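Aminoglycoside N(3)-acetyltransferase, AAC(3)-IVa (Escherichia coli, PDB 6MN3) probably confers resistance to 2-deoxystreptamine antibiotics such as gentamicin, kanamycin and apramycin by transferring an acetyl group from acetyl-CoA to their 3-amino group. Local coordinates at residues A[189-201]-A[239-252]. Residues are numbered along the deposited sequence; the frame is centred on the assembly and turned at random.
Sequences DHCCERFALADRW and LIFLHPPEAGCEEC. With ZN (zinc ion), chain D.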
loop_
_atom_site.group_PDB
_atom_site.type_symbol
_atom_site.label_atom_id
_atom_site.label_comp_id
_atom_site.label_asym_id
_atom_site.label_seq_id
_atom_site.Cartn_x
_atom_site.Cartn_y
_atom_site.Cartn_z
ATOM N N ASP A 189 5.416 12.731 -5.714
ATOM C CA ASP A 189 5.858 11.497 -6.343
ATOM C C ASP A 189 7.332 11.585 -6.717
ATOM O O ASP A 189 7.838 12.651 -7.078
ATOM C CB ASP A 189 5.026 11.182 -7.592
ATOM C CG ASP A 189 4.900 9.693 -7.851
ATOM O OD1 ASP A 189 3.825 9.256 -8.313
ATOM O OD2 ASP A 189 5.874 8.957 -7.588
ATOM N N HIS A 190 8.013 10.448 -6.623
ATOM C CA HIS A 190 9.419 10.336 -6.994
ATOM C C HIS A 190 9.710 8.866 -7.276
ATOM O O HIS A 190 8.793 8.047 -7.399
ATOM C CB HIS A 190 10.326 10.909 -5.901
ATOM C CG HIS A 190 9.877 10.582 -4.509
ATOM N ND1 HIS A 190 10.349 9.492 -3.812
ATOM C CD2 HIS A 190 9.001 11.207 -3.686
ATOM C CE1 HIS A 190 9.782 9.457 -2.618
ATOM N NE2 HIS A 190 8.960 10.487 -2.518
ATOM N N CYS A 191 10.998 8.527 -7.377
ATOM C CA CYS A 191 11.382 7.146 -7.643
ATOM C C CYS A 191 11.045 6.215 -6.487
ATOM O O CYS A 191 11.041 4.993 -6.677
ATOM C CB CYS A 191 12.877 7.067 -7.953
ATOM S SG CYS A 191 13.938 7.341 -6.519
ATOM N N CYS A 192 10.780 6.760 -5.299
ATOM C CA CYS A 192 10.400 6.016 -4.100
ATOM C C CYS A 192 11.471 5.037 -3.636
ATOM O O CYS A 192 11.235 4.271 -2.695
ATOM C CB CYS A 192 9.072 5.271 -4.298
ATOM S SG CYS A 192 7.664 6.335 -4.683
ATOM N N GLU A 193 12.647 5.041 -4.268
ATOM C CA GLU A 193 13.706 4.122 -3.866
ATOM C C GLU A 193 14.197 4.426 -2.457
ATOM O O GLU A 193 14.503 3.506 -1.689
ATOM C CB GLU A 193 14.865 4.191 -4.861
ATOM C CG GLU A 193 14.632 3.408 -6.140
ATOM C CD GLU A 193 15.625 3.764 -7.228
ATOM O OE1 GLU A 193 15.436 4.804 -7.893
ATOM O OE2 GLU A 193 16.600 3.006 -7.415
ATOM N N ARG A 194 14.270 5.708 -2.096
ATOM C CA ARG A 194 14.742 6.107 -0.776
ATOM C C ARG A 194 13.759 5.765 0.333
ATOM O O ARG A 194 14.076 6.000 1.505
ATOM C CB ARG A 194 15.043 7.606 -0.758
ATOM C CG ARG A 194 16.110 8.030 -1.757
ATOM C CD ARG A 194 17.450 8.244 -1.074
ATOM N NE ARG A 194 17.428 9.400 -0.183
ATOM C CZ ARG A 194 18.484 9.847 0.486
ATOM N NH1 ARG A 194 19.655 9.234 0.368
ATOM N NH2 ARG A 194 18.372 10.905 1.276
ATOM N N PHE A 195 12.582 5.227 0.000
ATOM C CA PHE A 195 11.688 4.707 1.027
ATOM C C PHE A 195 12.319 3.556 1.797
ATOM O O PHE A 195 11.902 3.275 2.925
ATOM C CB PHE A 195 10.368 4.241 0.406
ATOM C CG PHE A 195 9.394 5.353 0.133
ATOM C CD1 PHE A 195 9.746 6.677 0.342
ATOM C CD2 PHE A 195 8.119 5.070 -0.333
ATOM C CE1 PHE A 195 8.847 7.699 0.089
ATOM C CE2 PHE A 195 7.214 6.085 -0.586
ATOM C CZ PHE A 195 7.579 7.401 -0.376
ATOM N N ALA A 196 13.319 2.888 1.213
ATOM C CA ALA A 196 13.986 1.779 1.884
ATOM C C ALA A 196 14.723 2.218 3.142
ATOM O O ALA A 196 15.097 1.366 3.956
ATOM C CB ALA A 196 14.956 1.092 0.922
ATOM N N LEU A 197 14.953 3.525 3.317
ATOM C CA LEU A 197 15.536 4.012 4.563
ATOM C C LEU A 197 14.656 3.673 5.759
ATOM O O LEU A 197 15.168 3.404 6.853
ATOM C CB LEU A 197 15.755 5.523 4.488
ATOM C CG LEU A 197 16.752 6.051 3.458
ATOM C CD1 LEU A 197 16.726 7.571 3.435
ATOM C CD2 LEU A 197 18.150 5.536 3.752
ATOM N N ALA A 198 13.335 3.678 5.571
ATOM C CA ALA A 198 12.420 3.359 6.660
ATOM C C ALA A 198 12.634 1.953 7.199
ATOM O O ALA A 198 12.300 1.691 8.359
ATOM C CB ALA A 198 10.973 3.529 6.195
ATOM N N ASP A 199 13.185 1.048 6.387
ATOM C CA ASP A 199 13.437 -0.311 6.854
ATOM C C ASP A 199 14.364 -0.310 8.063
ATOM O O ASP A 199 14.071 -0.937 9.086
ATOM C CB ASP A 199 14.021 -1.155 5.721
ATOM C CG ASP A 199 13.896 -2.639 5.980
ATOM O OD1 ASP A 199 12.771 -3.166 5.876
ATOM O OD2 ASP A 199 14.921 -3.281 6.293
ATOM N N ARG A 200 15.486 0.408 7.969
ATOM C CA ARG A 200 16.403 0.469 9.100
ATOM C C ARG A 200 15.815 1.283 10.246
ATOM O O ARG A 200 15.994 0.931 11.417
ATOM C CB ARG A 200 17.747 1.049 8.666
ATOM C CG ARG A 200 18.802 1.016 9.760
ATOM C CD ARG A 200 19.932 1.990 9.476
ATOM N NE ARG A 200 20.773 1.540 8.373
ATOM C CZ ARG A 200 21.304 2.350 7.463
ATOM N NH1 ARG A 200 21.075 3.653 7.521
ATOM N NH2 ARG A 200 22.059 1.856 6.493
ATOM N N TRP A 201 15.111 2.373 9.933
ATOM C CA TRP A 201 14.468 3.166 10.977
ATOM C C TRP A 201 13.535 2.306 11.821
ATOM O O TRP A 201 13.577 2.352 13.056
ATOM C CB TRP A 201 13.688 4.328 10.357
ATOM C CG TRP A 201 14.508 5.281 9.552
ATOM C CD1 TRP A 201 15.863 5.445 9.593
ATOM C CD2 TRP A 201 14.021 6.214 8.582
ATOM N NE1 TRP A 201 16.248 6.421 8.707
ATOM C CE2 TRP A 201 15.135 6.910 8.073
ATOM C CE3 TRP A 201 12.749 6.528 8.093
ATOM C CZ2 TRP A 201 15.017 7.898 7.099
ATOM C CZ3 TRP A 201 12.634 7.510 7.125
ATOM C CH2 TRP A 201 13.761 8.183 6.639
ATOM N N LEU A 239 13.528 16.716 2.813
ATOM C CA LEU A 239 13.933 16.058 1.578
ATOM C C LEU A 239 14.716 14.776 1.848
ATOM O O LEU A 239 15.629 14.429 1.095
ATOM C CB LEU A 239 14.752 17.012 0.710
ATOM C CG LEU A 239 14.221 18.443 0.614
ATOM C CD1 LEU A 239 15.141 19.307 -0.235
ATOM C CD2 LEU A 239 12.803 18.459 0.060
ATOM N N ILE A 240 14.367 14.064 2.924
ATOM C CA ILE A 240 15.082 12.839 3.275
ATOM C C ILE A 240 14.836 11.747 2.240
ATOM O O ILE A 240 15.722 10.928 1.964
ATOM C CB ILE A 240 14.683 12.384 4.693
ATOM C CG1 ILE A 240 15.408 11.092 5.080
ATOM C CG2 ILE A 240 13.175 12.197 4.802
ATOM C CD1 ILE A 240 16.855 11.296 5.464
ATOM N N PHE A 241 13.648 11.721 1.641
ATOM C CA PHE A 241 13.283 10.708 0.661
ATOM C C PHE A 241 13.733 11.053 -0.754
ATOM O O PHE A 241 13.456 10.283 -1.679
ATOM C CB PHE A 241 11.766 10.492 0.672
ATOM C CG PHE A 241 11.250 9.857 1.932
ATOM C CD1 PHE A 241 11.972 8.861 2.570
ATOM C CD2 PHE A 241 10.038 10.250 2.476
ATOM C CE1 PHE A 241 11.496 8.273 3.728
ATOM C CE2 PHE A 241 9.557 9.666 3.632
ATOM C CZ PHE A 241 10.287 8.676 4.259
ATOM N N LEU A 242 14.412 12.180 -0.947
ATOM C CA LEU A 242 14.837 12.623 -2.269
ATOM C C LEU A 242 16.278 12.204 -2.520
ATOM O O LEU A 242 17.158 12.448 -1.685
ATOM C CB LEU A 242 14.706 14.140 -2.408
ATOM C CG LEU A 242 13.298 14.733 -2.465
ATOM C CD1 LEU A 242 13.356 16.147 -3.021
ATOM C CD2 LEU A 242 12.368 13.857 -3.295
ATOM N N HIS A 243 16.512 11.573 -3.666
ATOM C CA HIS A 243 17.874 11.270 -4.072
ATOM C C HIS A 243 18.666 12.568 -4.205
ATOM O O HIS A 243 18.139 13.563 -4.717
ATOM C CB HIS A 243 17.889 10.517 -5.403
ATOM C CG HIS A 243 17.935 9.030 -5.258
ATOM N ND1 HIS A 243 16.835 8.228 -5.466
ATOM C CD2 HIS A 243 18.953 8.198 -4.934
ATOM C CE1 HIS A 243 17.171 6.965 -5.274
ATOM N NE2 HIS A 243 18.451 6.920 -4.949
ATOM N N PRO A 244 19.918 12.603 -3.757
ATOM C CA PRO A 244 20.725 13.796 -3.965
ATOM C C PRO A 244 20.986 14.001 -5.443
ATOM O O PRO A 244 20.936 13.043 -6.240
ATOM C CB PRO A 244 22.018 13.492 -3.196
ATOM C CG PRO A 244 22.071 12.011 -3.110
ATOM C CD PRO A 244 20.645 11.561 -3.012
ATOM N N PRO A 245 21.257 15.239 -5.863
ATOM C CA PRO A 245 21.580 15.480 -7.278
ATOM C C PRO A 245 22.806 14.719 -7.755
ATOM O O PRO A 245 22.973 14.539 -8.969
ATOM C CB PRO A 245 21.802 16.999 -7.337
ATOM C CG PRO A 245 21.073 17.538 -6.142
ATOM C CD PRO A 245 21.206 16.487 -5.084
ATOM N N GLU A 246 23.669 14.268 -6.841
ATOM C CA GLU A 246 24.811 13.449 -7.231
ATOM C C GLU A 246 24.353 12.142 -7.866
ATOM O O GLU A 246 24.843 11.750 -8.932
ATOM C CB GLU A 246 25.697 13.178 -6.014
ATOM C CG GLU A 246 26.601 11.961 -6.156
ATOM C CD GLU A 246 27.734 12.181 -7.143
ATOM O OE1 GLU A 246 27.553 11.886 -8.344
ATOM O OE2 GLU A 246 28.807 12.652 -6.717
ATOM N N ALA A 247 23.398 11.457 -7.228
ATOM C CA ALA A 247 22.877 10.210 -7.777
ATOM C C ALA A 247 22.220 10.407 -9.137
ATOM O O ALA A 247 22.060 9.434 -9.882
ATOM C CB ALA A 247 21.882 9.579 -6.802
ATOM N N GLY A 248 21.837 11.635 -9.471
ATOM C CA GLY A 248 21.307 11.925 -10.794
ATOM C C GLY A 248 19.996 11.236 -11.101
ATOM O O GLY A 248 19.780 10.793 -12.236
ATOM N N CYS A 249 19.112 11.133 -10.114
ATOM C CA CYS A 249 17.816 10.505 -10.325
ATOM C C CYS A 249 16.898 11.461 -11.077
ATOM O O CYS A 249 16.670 12.592 -10.635
ATOM C CB CYS A 249 17.191 10.097 -8.996
ATOM S SG CYS A 249 15.555 9.360 -9.169
ATOM N N GLU A 250 16.374 11.004 -12.216
ATOM C CA GLU A 250 15.465 11.834 -12.998
ATOM C C GLU A 250 14.129 12.024 -12.292
ATOM O O GLU A 250 13.528 13.100 -12.384
ATOM C CB GLU A 250 15.255 11.216 -14.381
ATOM C CG GLU A 250 14.991 12.226 -15.485
ATOM C CD GLU A 250 15.280 11.665 -16.864
ATOM O OE1 GLU A 250 14.700 12.170 -17.848
ATOM O OE2 GLU A 250 16.088 10.717 -16.963
ATOM N N GLU A 251 13.653 11.001 -11.582
ATOM C CA GLU A 251 12.367 11.101 -10.903
ATOM C C GLU A 251 12.453 11.939 -9.632
ATOM O O GLU A 251 11.452 12.540 -9.223
ATOM C CB GLU A 251 11.837 9.704 -10.579
ATOM C CG GLU A 251 10.338 9.544 -10.777
ATOM C CD GLU A 251 9.935 8.106 -11.039
ATOM O OE1 GLU A 251 8.869 7.685 -10.544
ATOM O OE2 GLU A 251 10.684 7.396 -11.745
ATOM N N CYS A 252 13.626 11.996 -9.001
ATOM C CA CYS A 252 13.791 12.759 -7.769
ATOM C C CYS A 252 14.157 14.214 -8.032
ATOM O O CYS A 252 13.642 15.111 -7.357
ATOM C CB CYS A 252 14.857 12.110 -6.883
ATOM S SG CYS A 252 14.208 10.887 -5.724
HETATM ZN ZN ZN D . 15.385 9.160 -6.800
HETATM O O HOH W 1 13.095 7.996 -3.319
#
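Arg-194 reaches from the 3-10 turn of 189-201 across the backbone of residues 240-243. Its CB lies 3.2 Å from Phe-241 O. CG sits over the centre of the His-243 ring in a CH-pi contact, 3.9 Å from the centroid, and CD goes on toward CD2 of that ring. Bends at chi2 (-102°) and chi3 then turn the guanidinium back to Ile-240, whose carbonyl O takes a bond from NH2 (2.7 Å) and a weak one from NE. Pro-244 CD lies over one guanidinium face, offset toward the rim and nearest NH1, and Leu-197 CD1 over the centre of the other. The Phe-241 ring belongs to an aromatic cluster beyond this side chain: the edge of Phe-195 meets one face of the Phe-241 ring, planes 72° apart, while Trp-201 touches that ring rim to rim and brings CH2 to 3.7 Å from Ile-240 CG1. Between the segments a water accepts from Arg-194 N, donates to Phe-241 O and is hydrogen-bonded to His-190 ND1; the NE2 of this histidine bonds Glu-159 of helix 154-161. At the other end zinc is coordinated from both segments. Cys-191 SG, the ligand from 189-201, binds it at 2.3 Å; His-243 ND1 (2.2 Å), Cys-249 SG and Cys-252 SG come from 239-252. Second-shell N-H groups reach two of the sulfurs: Glu-193 N hydrogen-bonds Cys-191 SG, and His-243 N gives Cys-252 SG a nearly straight bond (172°), which probably tempers the negative charge of the thiolates. The arrangement is a zinc site of three cysteines and one histidine with a CxxC pair, joining the loop ahead of helix 197-204 to the start of the C-terminal helix 250-257.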